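Local coordinates for putative tetrapyrrole (Corrin/porphyrin) methylase (Bacteroides fragilis, PDB 3FFY), which is the C-terminal half of an RsmI-family enzyme that probably methylates the 2'-hydroxyl of a cytidine ribose in 16S rRNA, using S-adenosylmethionine, at residues C21-L26 with M33-S38; M46-S51 with T60-Y65; R70-S75 with S91-H96. All coordinates share one frame; numbering follows the deposited sequence.

Interaction 1 of 3, residues C21-L26 with M33-S38. With SO4 (sulfate ion), chain B.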
loop_
_atom_site.group_PDB
_atom_site.type_symbol
_atom_site.label_atom_id
_atom_site.label_comp_id
_atom_site.label_asym_id
_atom_site.label_seq_id
_atom_site.Cartn_x
_atom_site.Cartn_y
_atom_site.Cartn_z
ATOM N N CYS A 21 15.633 8.995 2.266
ATOM C CA CYS A 21 16.897 8.794 1.614
ATOM C C CYS A 21 16.774 7.733 0.553
ATOM O O CYS A 21 16.621 6.547 0.861
ATOM C CB CYS A 21 17.916 8.343 2.637
ATOM S SG CYS A 21 18.151 9.586 3.901
ATOM N N PHE A 22 16.849 8.150 -0.703
ATOM C CA PHE A 22 16.934 7.174 -1.763
ATOM C C PHE A 22 18.347 6.622 -1.707
ATOM O O PHE A 22 19.301 7.372 -1.839
ATOM C CB PHE A 22 16.631 7.769 -3.138
ATOM C CG PHE A 22 16.779 6.773 -4.236
ATOM C CD1 PHE A 22 15.801 5.803 -4.428
ATOM C CD2 PHE A 22 17.941 6.717 -5.002
ATOM C CE1 PHE A 22 15.951 4.812 -5.433
ATOM C CE2 PHE A 22 18.094 5.761 -6.000
ATOM C CZ PHE A 22 17.092 4.799 -6.203
ATOM N N GLU A 23 18.467 5.311 -1.487
ATOM C CA GLU A 23 19.784 4.660 -1.447
ATOM C C GLU A 23 20.072 3.813 -2.698
ATOM O O GLU A 23 21.225 3.534 -3.019
ATOM C CB GLU A 23 19.875 3.771 -0.215
ATOM C CG GLU A 23 19.498 4.433 1.100
ATOM C CD GLU A 23 20.525 5.426 1.612
ATOM O OE1 GLU A 23 21.676 5.489 1.117
ATOM O OE2 GLU A 23 20.166 6.143 2.550
ATOM N N GLY A 24 19.033 3.413 -3.428
ATOM C CA GLY A 24 19.215 2.621 -4.658
ATOM C C GLY A 24 19.543 1.175 -4.323
ATOM O O GLY A 24 18.937 0.584 -3.457
ATOM N N PHE A 25 20.535 0.627 -4.999
ATOM C CA PHE A 25 20.959 -0.744 -4.814
ATOM C C PHE A 25 22.127 -0.756 -3.875
ATOM O O PHE A 25 23.046 0.052 -4.016
ATOM C CB PHE A 25 21.426 -1.292 -6.149
ATOM C CG PHE A 25 20.310 -1.452 -7.136
ATOM C CD1 PHE A 25 19.520 -2.613 -7.125
ATOM C CD2 PHE A 25 20.033 -0.463 -8.054
ATOM C CE1 PHE A 25 18.485 -2.772 -8.024
ATOM C CE2 PHE A 25 19.000 -0.619 -8.964
ATOM C CZ PHE A 25 18.219 -1.775 -8.936
ATOM N N LEU A 26 22.113 -1.670 -2.924
ATOM C CA LEU A 26 23.284 -1.922 -2.089
ATOM C C LEU A 26 24.424 -2.471 -2.913
ATOM O O LEU A 26 24.229 -3.183 -3.920
ATOM C CB LEU A 26 22.960 -2.948 -1.032
ATOM C CG LEU A 26 22.279 -2.503 0.241
ATOM C CD1 LEU A 26 21.678 -3.786 0.837
ATOM C CD2 LEU A 26 23.320 -1.923 1.204
HETATM N N MSE A 33 29.206 -3.755 3.463
HETATM C CA MSE A 33 29.230 -3.638 4.924
HETATM C C MSE A 33 29.447 -2.183 5.323
HETATM O O MSE A 33 28.755 -1.675 6.210
HETATM C CB MSE A 33 30.284 -4.533 5.559
HETATM C CG MSE A 33 30.130 -6.005 5.174
HETATM SE SE MSE A 33 28.295 -6.760 5.216
HETATM C CE MSE A 33 28.178 -7.565 7.037
ATOM N N THR A 34 30.352 -1.490 4.634
ATOM C CA THR A 34 30.526 -0.061 4.869
ATOM C C THR A 34 29.239 0.734 4.701
ATOM O O THR A 34 28.874 1.483 5.585
ATOM C CB THR A 34 31.555 0.512 3.935
ATOM O OG1 THR A 34 32.755 -0.255 4.073
ATOM C CG2 THR A 34 31.817 1.998 4.275
ATOM N N LYS A 35 28.559 0.583 3.571
ATOM C CA LYS A 35 27.287 1.240 3.388
ATOM C C LYS A 35 26.319 0.899 4.516
ATOM O O LYS A 35 25.639 1.778 5.016
ATOM C CB LYS A 35 26.647 0.848 2.056
ATOM C CG LYS A 35 25.359 1.597 1.757
ATOM C CD LYS A 35 25.603 3.076 1.408
ATOM C CE LYS A 35 24.357 3.931 1.628
ATOM N NZ LYS A 35 24.376 5.222 0.888
ATOM N N LEU A 36 26.231 -0.370 4.906
ATOM C CA LEU A 36 25.237 -0.778 5.927
ATOM C C LEU A 36 25.567 -0.121 7.253
ATOM O O LEU A 36 24.712 0.496 7.920
ATOM C CB LEU A 36 25.238 -2.298 6.103
ATOM C CG LEU A 36 24.522 -3.175 5.064
ATOM C CD1 LEU A 36 24.678 -4.658 5.412
ATOM C CD2 LEU A 36 23.056 -2.814 4.986
ATOM N N LYS A 37 26.837 -0.273 7.609
ATOM C CA LYS A 37 27.406 0.314 8.804
ATOM C C LYS A 37 27.092 1.806 8.808
ATOM O O LYS A 37 26.757 2.376 9.853
ATOM C CB LYS A 37 28.927 0.110 8.803
ATOM C CG LYS A 37 29.599 -0.193 10.146
ATOM C CD LYS A 37 31.149 -0.065 9.973
ATOM C CE LYS A 37 31.921 0.088 11.299
ATOM N NZ LYS A 37 33.169 0.935 11.136
ATOM N N SER A 38 27.182 2.433 7.630
ATOM C CA SER A 38 26.993 3.885 7.511
ATOM C C SER A 38 25.545 4.312 7.806
ATOM O O SER A 38 25.310 5.445 8.258
ATOM C CB SER A 38 27.450 4.395 6.130
ATOM O OG SER A 38 26.376 4.603 5.229
HETATM S S SO4 B . 33.096 -3.787 2.734
HETATM O O1 SO4 B . 31.855 -4.673 2.551
HETATM O O2 SO4 B . 33.810 -3.585 1.400
HETATM O O3 SO4 B . 33.814 -4.289 3.959
HETATM O O4 SO4 B . 32.698 -2.372 3.188
#

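Interaction 2 of 3, residues M46-S51 with T60-Y65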
loop_
_atom_site.group_PDB
_atom_site.type_symbol
_atom_site.label_atom_id
_atom_site.label_comp_id
_atom_site.label_asym_id
_atom_site.label_seq_id
_atom_site.Cartn_x
_atom_site.Cartn_y
_atom_site.Cartn_z
HETATM N N MSE A 46 14.529 5.100 4.594
HETATM C CA MSE A 46 15.502 4.786 3.561
HETATM C C MSE A 46 14.781 4.006 2.502
HETATM O O MSE A 46 13.925 3.172 2.820
HETATM C CB MSE A 46 16.618 3.957 4.156
HETATM C CG MSE A 46 17.476 4.833 5.055
HETATM SE SE MSE A 46 18.464 3.851 6.295
HETATM C CE MSE A 46 16.973 3.409 7.498
ATOM N N VAL A 47 15.131 4.258 1.250
ATOM C CA VAL A 47 14.520 3.529 0.149
ATOM C C VAL A 47 15.616 2.877 -0.662
ATOM O O VAL A 47 16.615 3.531 -1.050
ATOM C CB VAL A 47 13.683 4.450 -0.779
ATOM C CG1 VAL A 47 13.080 3.596 -1.946
ATOM C CG2 VAL A 47 12.617 5.208 0.067
ATOM N N PHE A 48 15.437 1.577 -0.875
ATOM C CA PHE A 48 16.380 0.743 -1.639
ATOM C C PHE A 48 15.611 -0.020 -2.720
ATOM O O PHE A 48 14.421 -0.310 -2.562
ATOM C CB PHE A 48 17.007 -0.336 -0.753
ATOM C CG PHE A 48 17.651 0.177 0.519
ATOM C CD1 PHE A 48 19.015 0.435 0.567
ATOM C CD2 PHE A 48 16.895 0.333 1.664
ATOM C CE1 PHE A 48 19.600 0.885 1.757
ATOM C CE2 PHE A 48 17.460 0.779 2.849
ATOM C CZ PHE A 48 18.810 1.061 2.894
ATOM N N TYR A 49 16.330 -0.381 -3.783
ATOM C CA TYR A 49 15.876 -1.335 -4.813
ATOM C C TYR A 49 16.635 -2.622 -4.624
ATOM O O TYR A 49 17.822 -2.606 -4.253
ATOM C CB TYR A 49 16.147 -0.799 -6.222
ATOM C CG TYR A 49 15.267 0.348 -6.664
ATOM C CD1 TYR A 49 13.965 0.450 -6.253
ATOM C CD2 TYR A 49 15.739 1.309 -7.536
ATOM C CE1 TYR A 49 13.154 1.482 -6.706
ATOM C CE2 TYR A 49 14.926 2.326 -7.995
ATOM C CZ TYR A 49 13.636 2.397 -7.557
ATOM O OH TYR A 49 12.800 3.395 -7.987
ATOM N N GLU A 50 15.955 -3.737 -4.872
ATOM C CA GLU A 50 16.569 -5.036 -4.709
ATOM C C GLU A 50 15.991 -6.048 -5.703
ATOM O O GLU A 50 14.852 -5.903 -6.192
ATOM C CB GLU A 50 16.368 -5.516 -3.273
ATOM C CG GLU A 50 17.203 -6.716 -2.862
ATOM C CD GLU A 50 18.672 -6.500 -3.164
ATOM O OE1 GLU A 50 19.359 -6.022 -2.234
ATOM O OE2 GLU A 50 19.090 -6.733 -4.341
ATOM N N SER A 51 16.783 -7.074 -5.995
ATOM C CA SER A 51 16.325 -8.158 -6.849
ATOM C C SER A 51 15.715 -9.264 -6.004
ATOM O O SER A 51 15.992 -9.377 -4.775
ATOM C CB SER A 51 17.477 -8.673 -7.695
ATOM O OG SER A 51 18.324 -9.537 -6.966
ATOM N N THR A 60 17.849 -9.870 5.950
ATOM C CA THR A 60 18.539 -10.474 7.077
ATOM C C THR A 60 19.612 -9.529 7.602
ATOM O O THR A 60 19.704 -9.256 8.794
ATOM C CB THR A 60 19.131 -11.831 6.710
ATOM O OG1 THR A 60 18.056 -12.661 6.230
ATOM C CG2 THR A 60 19.741 -12.432 7.918
ATOM N N GLN A 61 20.407 -8.988 6.696
ATOM C CA GLN A 61 21.459 -8.074 7.134
ATOM C C GLN A 61 20.881 -6.770 7.691
ATOM O O GLN A 61 21.439 -6.193 8.617
ATOM C CB GLN A 61 22.422 -7.808 5.983
ATOM C CG GLN A 61 23.094 -9.092 5.525
ATOM C CD GLN A 61 24.181 -8.850 4.490
ATOM O OE1 GLN A 61 23.919 -8.354 3.394
ATOM N NE2 GLN A 61 25.411 -9.200 4.839
ATOM N N PHE A 62 19.796 -6.284 7.101
ATOM C CA PHE A 62 19.066 -5.158 7.669
ATOM C C PHE A 62 18.695 -5.463 9.143
ATOM O O PHE A 62 18.861 -4.601 10.047
ATOM C CB PHE A 62 17.794 -4.850 6.835
ATOM C CG PHE A 62 18.029 -4.019 5.575
ATOM C CD1 PHE A 62 19.306 -3.734 5.097
ATOM C CD2 PHE A 62 16.934 -3.540 4.841
ATOM C CE1 PHE A 62 19.474 -2.976 3.972
ATOM C CE2 PHE A 62 17.112 -2.786 3.743
ATOM C CZ PHE A 62 18.361 -2.506 3.281
ATOM N N ALA A 63 18.192 -6.679 9.409
ATOM C CA ALA A 63 17.854 -7.058 10.799
ATOM C C ALA A 63 19.107 -7.030 11.644
ATOM O O ALA A 63 19.094 -6.581 12.787
ATOM C CB ALA A 63 17.202 -8.467 10.868
ATOM N N GLU A 64 20.210 -7.525 11.100
ATOM C CA GLU A 64 21.438 -7.548 11.900
ATOM C C GLU A 64 21.886 -6.122 12.242
ATOM O O GLU A 64 22.238 -5.851 13.376
ATOM C CB GLU A 64 22.534 -8.310 11.180
ATOM C CG GLU A 64 22.232 -9.766 10.968
ATOM C CD GLU A 64 23.295 -10.434 10.136
ATOM O OE1 GLU A 64 24.121 -9.734 9.538
ATOM O OE2 GLU A 64 23.339 -11.657 10.069
ATOM N N TYR A 65 21.841 -5.208 11.269
ATOM C CA TYR A 65 22.325 -3.808 11.448
ATOM C C TYR A 65 21.311 -2.834 12.071
ATOM O O TYR A 65 21.697 -1.925 12.806
ATOM C CB TYR A 65 22.768 -3.212 10.094
ATOM C CG TYR A 65 24.136 -3.634 9.664
ATOM C CD1 TYR A 65 24.355 -4.872 9.076
ATOM C CD2 TYR A 65 25.239 -2.803 9.902
ATOM C CE1 TYR A 65 25.634 -5.268 8.708
ATOM C CE2 TYR A 65 26.537 -3.188 9.532
ATOM C CZ TYR A 65 26.724 -4.411 8.936
ATOM O OH TYR A 65 27.989 -4.762 8.572
#

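Interaction 3 of 3, residues R70-S75 with S91-H96. With SO4 (sulfate ion), chain C.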
loop_
_atom_site.group_PDB
_atom_site.type_symbol
_atom_site.label_atom_id
_atom_site.label_comp_id
_atom_site.label_asym_id
_atom_site.label_seq_id
_atom_site.Cartn_x
_atom_site.Cartn_y
_atom_site.Cartn_z
ATOM N N ARG A 70 12.754 -3.408 13.463
ATOM C CA ARG A 70 12.615 -2.212 12.614
ATOM C C ARG A 70 11.546 -2.427 11.573
ATOM O O ARG A 70 11.520 -3.457 10.881
ATOM C CB ARG A 70 13.908 -1.862 11.914
ATOM C CG ARG A 70 13.930 -0.487 11.187
ATOM C CD ARG A 70 13.942 0.722 12.178
ATOM N NE ARG A 70 15.184 0.878 12.913
ATOM C CZ ARG A 70 16.301 1.476 12.467
ATOM N NH1 ARG A 70 17.366 1.516 13.263
ATOM N NH2 ARG A 70 16.389 2.019 11.252
ATOM N N GLN A 71 10.682 -1.428 11.442
ATOM C CA GLN A 71 9.627 -1.452 10.454
ATOM C C GLN A 71 10.162 -1.320 9.043
ATOM O O GLN A 71 11.104 -0.563 8.766
ATOM C CB GLN A 71 8.568 -0.384 10.755
ATOM C CG GLN A 71 7.717 -0.660 11.986
ATOM C CD GLN A 71 6.793 -1.891 11.808
ATOM O OE1 GLN A 71 6.183 -2.075 10.751
ATOM N NE2 GLN A 71 6.668 -2.706 12.848
ATOM N N VAL A 72 9.558 -2.113 8.145
ATOM C CA VAL A 72 9.948 -2.178 6.777
ATOM C C VAL A 72 8.737 -2.498 5.920
ATOM O O VAL A 72 7.710 -3.048 6.417
ATOM C CB VAL A 72 11.002 -3.281 6.598
ATOM C CG1 VAL A 72 10.411 -4.688 7.010
ATOM C CG2 VAL A 72 11.638 -3.264 5.184
ATOM N N SER A 73 8.832 -2.142 4.638
ATOM C CA SER A 73 7.770 -2.386 3.648
ATOM C C SER A 73 8.487 -2.840 2.386
ATOM O O SER A 73 9.396 -2.133 1.915
ATOM C CB SER A 73 7.032 -1.077 3.319
ATOM O OG SER A 73 5.831 -1.323 2.609
ATOM N N VAL A 74 8.052 -3.953 1.809
ATOM C CA VAL A 74 8.612 -4.404 0.556
ATOM C C VAL A 74 7.479 -4.419 -0.470
ATOM O O VAL A 74 6.379 -4.969 -0.218
ATOM C CB VAL A 74 9.339 -5.759 0.712
ATOM C CG1 VAL A 74 9.646 -6.361 -0.688
ATOM C CG2 VAL A 74 10.601 -5.582 1.635
ATOM N N SER A 75 7.728 -3.742 -1.579
ATOM C CA SER A 75 6.709 -3.499 -2.562
ATOM C C SER A 75 7.140 -3.870 -3.974
ATOM O O SER A 75 8.300 -3.683 -4.418
ATOM C CB SER A 75 6.272 -2.017 -2.582
ATOM O OG SER A 75 5.650 -1.668 -1.370
ATOM N N SER A 91 11.804 -8.850 11.069
ATOM C CA SER A 91 11.592 -10.227 11.496
ATOM C C SER A 91 10.394 -10.904 10.773
ATOM O O SER A 91 10.510 -11.994 10.230
ATOM C CB SER A 91 11.374 -10.253 13.015
ATOM O OG SER A 91 11.309 -11.580 13.470
ATOM N N GLU A 92 9.259 -10.233 10.773
ATOM C CA GLU A 92 8.088 -10.687 10.024
ATOM C C GLU A 92 8.367 -10.830 8.521
ATOM O O GLU A 92 7.965 -11.839 7.913
ATOM C CB GLU A 92 6.931 -9.730 10.230
ATOM C CG GLU A 92 6.342 -9.807 11.605
ATOM C CD GLU A 92 5.337 -8.680 11.897
ATOM O OE1 GLU A 92 5.466 -7.552 11.402
ATOM O OE2 GLU A 92 4.410 -8.914 12.668
ATOM N N LEU A 93 9.072 -9.879 7.924
ATOM C CA LEU A 93 9.362 -10.007 6.501
ATOM C C LEU A 93 10.378 -11.133 6.211
ATOM O O LEU A 93 10.324 -11.726 5.182
ATOM C CB LEU A 93 9.815 -8.696 5.888
ATOM C CG LEU A 93 8.679 -7.818 5.237
ATOM C CD1 LEU A 93 7.668 -7.311 6.328
ATOM C CD2 LEU A 93 9.277 -6.739 4.504
ATOM N N ILE A 94 11.319 -11.408 7.105
ATOM C CA ILE A 94 12.304 -12.480 6.895
ATOM C C ILE A 94 11.577 -13.818 6.905
ATOM O O ILE A 94 11.789 -14.693 6.059
ATOM C CB ILE A 94 13.410 -12.417 8.008
ATOM C CG1 ILE A 94 14.353 -11.196 7.748
ATOM C CG2 ILE A 94 14.192 -13.722 8.006
ATOM C CD1 ILE A 94 15.138 -10.665 8.915
ATOM N N GLU A 95 10.674 -13.943 7.856
ATOM C CA GLU A 95 9.882 -15.158 7.951
ATOM C C GLU A 95 9.038 -15.302 6.679
ATOM O O GLU A 95 8.962 -16.384 6.106
ATOM C CB GLU A 95 8.998 -15.091 9.191
ATOM C CG GLU A 95 7.864 -16.123 9.325
ATOM C CD GLU A 95 7.004 -15.804 10.577
ATOM O OE1 GLU A 95 6.077 -14.944 10.471
ATOM O OE2 GLU A 95 7.271 -16.354 11.662
ATOM N N HIS A 96 8.410 -14.217 6.242
ATOM C CA HIS A 96 7.547 -14.250 5.055
ATOM C C HIS A 96 8.330 -14.645 3.806
ATOM O O HIS A 96 7.906 -15.521 3.048
ATOM C CB HIS A 96 6.861 -12.887 4.825
ATOM C CG HIS A 96 6.010 -12.851 3.596
ATOM N ND1 HIS A 96 4.709 -13.334 3.572
ATOM C CD2 HIS A 96 6.297 -12.459 2.328
ATOM C CE1 HIS A 96 4.225 -13.188 2.349
ATOM N NE2 HIS A 96 5.163 -12.662 1.576
HETATM S S SO4 C . 1.907 -14.052 5.588
HETATM O O1 SO4 C . 1.237 -15.356 5.256
HETATM O O2 SO4 C . 1.631 -13.203 4.383
HETATM O O3 SO4 C . 3.423 -14.220 5.577
HETATM O O4 SO4 C . 1.301 -13.620 6.843
#

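Interaction 1 of 3, residues C21-L26 with M33-S38
Leu26 and Lys35 mark the nearest backbone approach, their CA atoms 7.5 Å apart, where the loop leaving strand 20-24 passes helix 32-38. The two segments are the first strand and the helix of a beta-alpha-beta crossover that returns to the parallel neighbouring strand 45-50. A salt bridge and a leucine-leucine methyl contact join them. In Lys35 the chain leaves opposite the main-chain nitrogen (chi1 -175°), bends once at chi2 and then runs out nearly extended, so that its ammonium group arrives at the strand; a long, flexible chain is what this gap needs. NZ donates to Glu23 OE1 at 2.7 Å, meeting that oxygen almost along the C-O bond. Glu23 is itself folded at chi2, and its side chain also rests on Met46 and Phe48 of strand 45-50, which should limit the movement of the carboxylate. On the buried side, Leu26 CD2 packs on Leu36 CD2 at 3.9 Å, the two side chains crossing at about a right angle, and lies 4.1 Å from Lys35 CG. Lysine therefore suits its place twice: its methylenes extend the apolar contact while its charge stays at the partly exposed border. Phe62 and Tyr65 of helix 55-66 cover Leu36. At the start of the helix a sulfate ion, probably from the crystallisation liquor, sits where the helix dipole would favour an anion, with Gly31 N as a further donor. Met33, a selenomethionine, donates from N to sulfate O1 at 2.9 Å, and Thr34 N donates to sulfate O4 at 2.9 Å.

Interaction 2 of 3, residues M46-S51 with T60-Y65
Phe48 and Phe62 make this contact by themselves, ring against ring, pinning helix 55-66 to an inner strand of the mixed sheet in this alpha/beta domain. Phe48 extends from strand 45-50 and Phe62 from the helix, and the two side chains approach from opposite directions. Their centroids are 4.7 Å apart and the ring planes meet at 50°, an oblique aromatic pair. The CZ end of Phe62 lies over one face of Phe48, with Phe62 CZ 3.4 Å above the plane and over the ring centre. In both residues CG stands beside the backbone N, but the rings are turned very differently, chi2 being -96° in Phe48 and 9° in Phe62. Phenylalanine fits both positions because it spans the distance between helix and sheet with a flat, wholly apolar group and brings no polar atom into a buried interface. Neighbours continue the packing: Leu39 lies against Phe48, Leu36 and Leu26 touch Phe62, and Phe66 meets the Phe62 ring edge-to-face. Farther along the strand the buried carboxylate of Glu50 is gripped twice, OE1 by Thr58 OG1 and OE2 by the backbone of the next residue. In that second bond Ser51 N reaches Glu50 OE2 at 2.9 Å, on the anti side of the carboxylate.

Interaction 3 of 3, residues R70-S75 with S91-H96
Leu93 sets its CD2 methyl in the notch between Val72 CG1 and Val74 CG2, on one face of strand 71-77, and so fastens helix 90-99 to the sheet. In this alpha/beta domain strand 71-77 pairs antiparallel with strand 82-87, the next in the chain, and the helix that follows packs back on the sheet. The nearest backbone approach is Val72 to Leu93, whose CA atoms are 7.9 Å apart, a spacing that branched aliphatic side chains fill. Val72 and Leu93 meet tip to tip, Val72 CG1 lying 3.4 Å from Leu93 CD2 and 3.9 Å from Leu93 CD1. This valine holds CG1 between the backbone N and the carbonyl carbon (chi1 61°), a crowded position that aims the methyl at the fork of the leucine. Val74 adopts another conformation: its CG1 lies opposite the backbone N (chi1 167°) and CG2, beside that nitrogen, does the touching. Val74 CG2 stands 3.4 Å from Leu93 CD2, the two side chains passing each other at a slant. A single leucine methyl is thus squeezed by both valines, closer than usual for carbon. Leu93 is also twisted away from a staggered conformation, with chi1 -93°, which suggests some torsional strain. Val86 of strand 82-87 also packs on Leu93, while Ile108 borders both valines from strand 106-110. One turn on, at the subunit boundary, His96 packs on Ile81 of the second subunit. His96 ND1 donates a nearly straight hydrogen bond, its exact length doubtful, to O3 of a sulfate ion, probably from the crystallisation liquor, which also binds Ser79 OG of that subunit. No hydrogen bond joins the two segments, so their contact rests on shape and dispersion between methyls.

How the interactions relate
The contacts follow one another along the chain, each closing before the next opens, and all three fasten a helix to one mixed sheet. Interactions 1 and 2 have centres about 8 Å apart: interaction 1 joins the first strand and the helix of the beta-alpha-beta unit, and interaction 2 uses its second strand, 45-50, while helices 32-38 and 55-66 pack on each other. The centres of interactions 2 and 3 are about 10 Å apart, and the two touch where Ile94 meets Ala63. Interactions 1 and 3, about 18 Å apart between centres and not touching, lie on opposite sides of the chain's centre. Interaction 2, nearest that centre, therefore connects the edge-strand unit to the region beside the second subunit.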